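Local coordinates for IclR family transcriptional regulator (Brucella abortus, PDB 5WHM), which represses transcription as an IclR-type regulator, binding DNA through a helix-turn-helix domain and probably sensing an effector through its C-terminal domain, at the interface of chains A and B. Residues are numbered along the deposited sequence; one frame, centred on the assembly and turned at random. Chains: chain A/B, IclR family transcriptional regulator.

Contact 1: the interface of chains A and B. Residues chain A 94, 97, 123, 132; chain B 73, 84-85, 88.
A:Met94, near the C-terminal end of helix 86-95, meets B:Asp84 and B:Ile85 where chain B leaves strand 81-83 in an extended conformation at B:Asp84 (phi -126°, psi 177°) and enters the 3-10 helix 85-90. A:Met94 is a selenomethionine whose CG lies 3.4 Å from the backbone O of B:Asp84. Bends at chi2 and chi3 make its chain cross B:Ile85 at a slant, with the methyl CE 3.6 Å from CD1 of B:Ile85. That CD1 also meets the branch CD2 of A:Leu132 at 3.8 Å, while CG1 of B:Ile85 faces the methyl of A:Ala123, which sits on strand 118-125. A:Leu132 crosses B:Leu88 nearly at a right angle, and CD2 of the former touches CD1 of the latter at 3.6 Å. Beside this apolar cluster B:Arg73 reaches out, extended from CG to NE, and its NH2 makes a weak hydrogen bond of 3.0 Å to the amide OD1 of A:Asn97, the amide and guanidinium planes 70° apart. Within chain B, the carboxylate OD1 of B:Asp84 takes a salt bridge from NH1 of B:Arg73 (3.1 Å, in the guanidinium plane) on one face and a hydrogen bond from B:Ile85 N (2.7 Å) on the other.

Contact 2: the interface of chains A and B. Residues chain A 26, 30; chain B 29-30, 33, 62, 65-66, 71.
A:Leu30 and B:Tyr71 lie side by side, their side chains pointing opposite ways, the leucine against one side of the phenol. Its methyl CD1 touches CE2 of the B:Tyr71 ring at 3.4 Å, and its CB sits 3.5 Å from the phenol OH, so CD1 and CB lie alongside the ring, from its CD2-CE2 side to the hydroxyl. The same CD1 also packs on CD2 of B:Leu66 at 3.7 Å and is thereby held between leucine and tyrosine. The other branch, CD2, turns away from the ring and meets CD2 of B:Leu30 at 3.8 Å, the two leucines again running antiparallel. One turn earlier, A:Leu26 crosses B:Leu66 at about a right angle. With CG anti to the backbone N (chi1 176°), its branches divide the work: CD1 rests 3.7 Å from CA of B:Gly29, where no side chain stands in the way, which may be what brings the methyl so near the helix backbone, while CD2 meets CD2 of B:Leu66 at 3.8 Å and CD2 of B:Leu62 at 3.9 Å. B:Thr65 and B:Leu33 border this apolar patch. In the fold, helix 24-34 of chain A, part of the helix-turn-helix region, lies against helices 24-33 and 56-69 of chain B, with B:Tyr71 just beyond helix 56-69.

Contact 3: the interface of chains A and B. Residues chain A 7, 10, 22, 26-27; chain B 65, 68-69.
Here the N-terminal arm and first helix of chain A wrap the end of helix 56-69 of chain B, a mixed polar and apolar contact between two DNA-binding domains that joins the two subunits of the deposited dimer, probably the form the protein takes, as is usual for IclR regulators. A:Met7, a selenomethionine, gives its backbone N to the carbonyl O of B:Arg68 in a nearly straight hydrogen bond of 3.0 Å (171° at H). One residue on, water 1 joins the backbone O of A:Met7 to that of B:Leu69, at 2.8 Å from each, so the arm is pinned to two successive carbonyls at the helix end. The A:Met7 chain turns at chi3 (112°) and lays its methyl CE over one face of the B:Arg68 guanidinium, 3.8 Å above the plane and toward the rim. B:Leu69 fills the middle: CD2 presses on CB of A:Pro10 at 3.4 Å, a tight fit, while CD1 lies 3.6 Å from CA of A:Ala27. The ring of A:Phe22 meets two residues in different ways. CG2 of B:Thr65 sits over one face near the rim, 3.8 Å from CE1, whereas CD2 of B:Leu69 comes to the ring edge in plane, 4.0 Å from CZ. In the fold, the contact joins the loop segments holding A:Met7, A:Pro10 and A:Phe22, and the start of helix 24-34, to the last turns of helix 56-69.

Contact 1: the interface of chains A and B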
loop_
_atom_site.group_PDB
_atom_site.type_symbol
_atom_site.label_atom_id
_atom_site.label_comp_id
_atom_site.label_asym_id
_atom_site.label_seq_id
_atom_site.Cartn_x
_atom_site.Cartn_y
_atom_site.Cartn_z
HETATM N N MSE A 94 0.875 -6.874 0.831
HETATM C CA MSE A 94 -0.433 -7.339 1.329
HETATM C C MSE A 94 -1.428 -7.618 0.179
HETATM O O MSE A 94 -1.989 -8.717 0.093
HETATM C CB MSE A 94 -1.029 -6.316 2.289
HETATM C CG MSE A 94 -2.222 -6.878 3.074
HETATM SE SE MSE A 94 -3.903 -6.334 2.218
HETATM C CE MSE A 94 -4.706 -8.155 2.231
ATOM N N ASN A 97 -1.318 -10.931 -1.790
ATOM C CA ASN A 97 -1.824 -12.217 -1.299
ATOM C C ASN A 97 -3.319 -12.409 -1.600
ATOM O O ASN A 97 -3.860 -13.470 -1.293
ATOM C CB ASN A 97 -1.507 -12.418 0.226
ATOM C CG ASN A 97 -2.378 -11.582 1.178
ATOM O OD1 ASN A 97 -3.530 -11.289 0.901
ATOM N ND2 ASN A 97 -1.804 -11.219 2.358
ATOM N N ALA A 123 -13.000 -4.931 2.364
ATOM C CA ALA A 123 -13.027 -5.700 3.607
ATOM C C ALA A 123 -12.873 -4.737 4.773
ATOM O O ALA A 123 -12.379 -3.620 4.621
ATOM C CB ALA A 123 -11.933 -6.782 3.665
ATOM N N LEU A 132 -10.081 -2.820 -1.712
ATOM C CA LEU A 132 -8.988 -3.709 -2.069
ATOM C C LEU A 132 -8.780 -3.812 -3.563
ATOM O O LEU A 132 -7.665 -4.140 -4.004
ATOM C CB LEU A 132 -9.244 -5.124 -1.518
ATOM C CG LEU A 132 -9.501 -5.229 -0.012
ATOM C CD1 LEU A 132 -9.783 -6.663 0.350
ATOM C CD2 LEU A 132 -8.293 -4.666 0.841
ATOM N N ARG B 73 -3.018 -11.957 9.676
ATOM C CA ARG B 73 -4.076 -12.899 9.986
ATOM C C ARG B 73 -3.440 -14.268 10.123
ATOM O O ARG B 73 -2.349 -14.507 9.605
ATOM C CB ARG B 73 -5.199 -12.899 8.933
ATOM C CG ARG B 73 -4.736 -13.113 7.495
ATOM C CD ARG B 73 -5.958 -13.098 6.561
ATOM N NE ARG B 73 -5.578 -13.355 5.180
ATOM C CZ ARG B 73 -5.487 -12.421 4.230
ATOM N NH1 ARG B 73 -5.781 -11.150 4.496
ATOM N NH2 ARG B 73 -5.115 -12.761 3.002
ATOM N N ASP B 84 -2.501 -8.708 6.587
ATOM C CA ASP B 84 -3.939 -8.473 6.569
ATOM C C ASP B 84 -4.245 -6.993 6.305
ATOM O O ASP B 84 -3.346 -6.144 6.195
ATOM C CB ASP B 84 -4.580 -8.965 7.885
ATOM C CG ASP B 84 -6.086 -9.294 7.747
ATOM O OD1 ASP B 84 -6.701 -9.130 6.663
ATOM O OD2 ASP B 84 -6.644 -9.744 8.769
ATOM N N ILE B 85 -5.555 -6.715 6.220
ATOM C CA ILE B 85 -6.101 -5.451 5.720
ATOM C C ILE B 85 -5.549 -4.262 6.479
ATOM O O ILE B 85 -5.417 -3.163 5.919
ATOM C CB ILE B 85 -7.648 -5.441 5.836
ATOM C CG1 ILE B 85 -8.264 -6.697 5.204
ATOM C CG2 ILE B 85 -8.215 -4.134 5.221
ATOM C CD1 ILE B 85 -7.761 -6.972 3.765
ATOM N N LEU B 88 -2.976 -1.750 5.058
ATOM C CA LEU B 88 -3.279 -0.629 4.151
ATOM C C LEU B 88 -3.592 0.665 4.888
ATOM O O LEU B 88 -3.425 1.746 4.315
ATOM C CB LEU B 88 -4.447 -0.978 3.200
ATOM C CG LEU B 88 -4.207 -2.217 2.339
ATOM C CD1 LEU B 88 -5.480 -2.611 1.573
ATOM C CD2 LEU B 88 -3.055 -1.972 1.344
#

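Contact 2: the interface of chains A and B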
loop_
_atom_site.group_PDB
_atom_site.type_symbol
_atom_site.label_atom_id
_atom_site.label_comp_id
_atom_site.label_asym_id
_atom_site.label_seq_id
_atom_site.Cartn_x
_atom_site.Cartn_y
_atom_site.Cartn_z
ATOM N N LEU A 26 5.200 -1.981 19.653
ATOM C CA LEU A 26 4.858 -2.253 18.263
ATOM C C LEU A 26 3.489 -1.675 17.946
ATOM O O LEU A 26 3.308 -1.001 16.920
ATOM C CB LEU A 26 4.889 -3.765 17.999
ATOM C CG LEU A 26 4.479 -4.286 16.620
ATOM C CD1 LEU A 26 5.340 -3.544 15.511
ATOM C CD2 LEU A 26 4.700 -5.815 16.637
ATOM N N LEU A 30 2.913 1.490 15.120
ATOM C CA LEU A 30 2.005 1.378 13.967
ATOM C C LEU A 30 0.826 2.355 14.076
ATOM O O LEU A 30 0.381 2.902 13.057
ATOM C CB LEU A 30 1.530 -0.072 13.815
ATOM C CG LEU A 30 2.710 -1.014 13.498
ATOM C CD1 LEU A 30 2.327 -2.504 13.528
ATOM C CD2 LEU A 30 3.379 -0.651 12.160
ATOM N N GLY B 29 9.229 -5.743 15.183
ATOM C CA GLY B 29 7.937 -6.012 14.564
ATOM C C GLY B 29 7.883 -5.606 13.101
ATOM O O GLY B 29 7.299 -6.314 12.275
ATOM N N LEU B 30 8.479 -4.458 12.755
ATOM C CA LEU B 30 8.471 -4.062 11.343
ATOM C C LEU B 30 9.357 -4.983 10.512
ATOM O O LEU B 30 9.034 -5.273 9.350
ATOM C CB LEU B 30 8.927 -2.616 11.189
ATOM C CG LEU B 30 7.867 -1.635 11.711
ATOM C CD1 LEU B 30 8.494 -0.285 11.943
ATOM C CD2 LEU B 30 6.762 -1.494 10.700
ATOM N N LEU B 33 7.183 -7.833 9.686
ATOM C CA LEU B 33 6.281 -7.525 8.573
ATOM C C LEU B 33 7.027 -7.478 7.243
ATOM O O LEU B 33 6.463 -7.847 6.207
ATOM C CB LEU B 33 5.567 -6.194 8.803
ATOM C CG LEU B 33 4.525 -6.196 9.921
ATOM C CD1 LEU B 33 4.067 -4.752 10.189
ATOM C CD2 LEU B 33 3.348 -7.120 9.520
ATOM N N LEU B 62 5.680 -11.072 18.706
ATOM C CA LEU B 62 5.454 -10.065 17.671
ATOM C C LEU B 62 4.293 -10.445 16.755
ATOM O O LEU B 62 3.410 -9.610 16.480
ATOM C CB LEU B 62 6.743 -9.847 16.861
ATOM C CG LEU B 62 7.907 -9.334 17.713
ATOM C CD1 LEU B 62 9.255 -9.482 16.967
ATOM C CD2 LEU B 62 7.618 -7.893 18.102
ATOM N N THR B 65 0.951 -10.189 18.588
ATOM C CA THR B 65 0.553 -8.784 18.633
ATOM C C THR B 65 -0.003 -8.310 17.284
ATOM O O THR B 65 -1.031 -7.620 17.224
ATOM C CB THR B 65 1.776 -7.962 19.055
ATOM O OG1 THR B 65 2.207 -8.456 20.316
ATOM C CG2 THR B 65 1.470 -6.451 19.152
ATOM N N LEU B 66 0.694 -8.631 16.191
ATOM C CA LEU B 66 0.269 -8.159 14.875
ATOM C C LEU B 66 -1.089 -8.751 14.497
ATOM O O LEU B 66 -1.916 -8.073 13.878
ATOM C CB LEU B 66 1.356 -8.498 13.824
ATOM C CG LEU B 66 2.645 -7.693 14.024
ATOM C CD1 LEU B 66 3.841 -8.295 13.193
ATOM C CD2 LEU B 66 2.414 -6.227 13.643
ATOM N N TYR B 71 -2.911 -6.513 11.577
ATOM C CA TYR B 71 -1.881 -6.424 10.521
ATOM C C TYR B 71 -1.475 -7.778 9.971
ATOM O O TYR B 71 -0.946 -7.853 8.850
ATOM C CB TYR B 71 -0.611 -5.735 11.041
ATOM C CG TYR B 71 -0.917 -4.359 11.563
ATOM C CD1 TYR B 71 -1.350 -3.345 10.694
ATOM C CD2 TYR B 71 -0.771 -4.062 12.928
ATOM C CE1 TYR B 71 -1.665 -2.083 11.172
ATOM C CE2 TYR B 71 -1.080 -2.793 13.413
ATOM C CZ TYR B 71 -1.524 -1.815 12.518
ATOM O OH TYR B 71 -1.819 -0.547 12.972
#

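Contact 3: the interface of chains A and B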
loop_
_atom_site.group_PDB
_atom_site.type_symbol
_atom_site.label_atom_id
_atom_site.label_comp_id
_atom_site.label_asym_id
_atom_site.label_seq_id
_atom_site.Cartn_x
_atom_site.Cartn_y
_atom_site.Cartn_z
HETATM N N MSE A 7 -8.752 -6.015 17.752
HETATM C CA MSE A 7 -8.835 -4.839 18.612
HETATM C C MSE A 7 -9.276 -3.591 17.865
HETATM O O MSE A 7 -8.694 -3.210 16.830
HETATM C CB MSE A 7 -7.483 -4.571 19.261
HETATM C CG MSE A 7 -7.058 -5.612 20.262
HETATM SE SE MSE A 7 -5.211 -5.271 20.788
HETATM C CE MSE A 7 -5.515 -4.735 22.647
ATOM N N PRO A 10 -6.624 -0.234 20.395
ATOM C CA PRO A 10 -5.498 -0.928 21.045
ATOM C C PRO A 10 -4.698 -0.062 22.002
ATOM O O PRO A 10 -3.892 -0.615 22.766
ATOM C CB PRO A 10 -4.632 -1.382 19.858
ATOM C CG PRO A 10 -4.963 -0.412 18.750
ATOM C CD PRO A 10 -6.393 0.015 18.958
ATOM N N PHE A 22 1.484 -9.354 24.552
ATOM C CA PHE A 22 1.241 -8.210 23.682
ATOM C C PHE A 22 2.422 -7.238 23.726
ATOM O O PHE A 22 2.879 -6.860 24.810
ATOM C CB PHE A 22 -0.041 -7.519 24.115
ATOM C CG PHE A 22 -0.523 -6.457 23.166
ATOM C CD1 PHE A 22 -1.207 -6.810 22.007
ATOM C CD2 PHE A 22 -0.349 -5.116 23.452
ATOM C CE1 PHE A 22 -1.698 -5.823 21.123
ATOM C CE2 PHE A 22 -0.835 -4.122 22.564
ATOM C CZ PHE A 22 -1.510 -4.489 21.411
ATOM N N LEU A 26 5.200 -1.981 19.653
ATOM C CA LEU A 26 4.858 -2.253 18.263
ATOM C C LEU A 26 3.489 -1.675 17.946
ATOM O O LEU A 26 3.308 -1.001 16.920
ATOM C CB LEU A 26 4.889 -3.765 17.999
ATOM C CG LEU A 26 4.479 -4.286 16.620
ATOM C CD1 LEU A 26 5.340 -3.544 15.511
ATOM C CD2 LEU A 26 4.700 -5.815 16.637
ATOM N N ALA A 27 2.520 -1.913 18.833
ATOM C CA ALA A 27 1.176 -1.365 18.648
ATOM C C ALA A 27 1.234 0.145 18.496
ATOM O O ALA A 27 0.677 0.704 17.552
ATOM C CB ALA A 27 0.282 -1.734 19.831
ATOM N N THR B 65 0.951 -10.189 18.588
ATOM C CA THR B 65 0.553 -8.784 18.633
ATOM C C THR B 65 -0.003 -8.310 17.284
ATOM O O THR B 65 -1.031 -7.620 17.224
ATOM C CB THR B 65 1.776 -7.962 19.055
ATOM O OG1 THR B 65 2.207 -8.456 20.316
ATOM C CG2 THR B 65 1.470 -6.451 19.152
ATOM N N ARG B 68 -3.505 -9.648 16.737
ATOM C CA ARG B 68 -4.557 -8.992 17.517
ATOM C C ARG B 68 -4.867 -7.604 16.968
ATOM O O ARG B 68 -6.001 -7.130 17.083
ATOM C CB ARG B 68 -4.172 -8.902 18.992
ATOM C CG ARG B 68 -4.213 -10.237 19.700
ATOM C CD ARG B 68 -4.337 -10.073 21.209
ATOM N NE ARG B 68 -5.576 -9.401 21.593
ATOM C CZ ARG B 68 -5.804 -8.911 22.807
ATOM N NH1 ARG B 68 -4.855 -9.016 23.738
ATOM N NH2 ARG B 68 -6.966 -8.308 23.082
ATOM N N LEU B 69 -3.876 -6.948 16.365
ATOM C CA LEU B 69 -4.046 -5.599 15.860
ATOM C C LEU B 69 -4.670 -5.561 14.470
ATOM O O LEU B 69 -5.129 -4.498 14.069
ATOM C CB LEU B 69 -2.673 -4.886 15.813
ATOM C CG LEU B 69 -1.992 -4.512 17.143
ATOM C CD1 LEU B 69 -0.503 -4.070 16.887
ATOM C CD2 LEU B 69 -2.780 -3.409 17.788
HETATM O O HOH W 1 -6.165 -2.572 15.757
#

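Contacts 2 and 3 are neighbours, their C-alpha centres about 7 Å apart, and share A:Leu26 and B:Thr65: helix 24-34 of chain A and helix 56-69 of chain B run through both. Contact 1 lies farther away, its C-alpha centre about 14 Å from that of contact 2 and 16 Å from that of contact 3, where helix 86-95 and strands of the C-terminal region of one chain meet B:Arg73 and the 3-10 helix 85-90 of the partner. Each contact has a twin with the chains exchanged. Together they link the subunits at the DNA-binding regions and on the side toward the C-terminal domains, an arrangement that could couple those domains to the spacing of the DNA-binding heads.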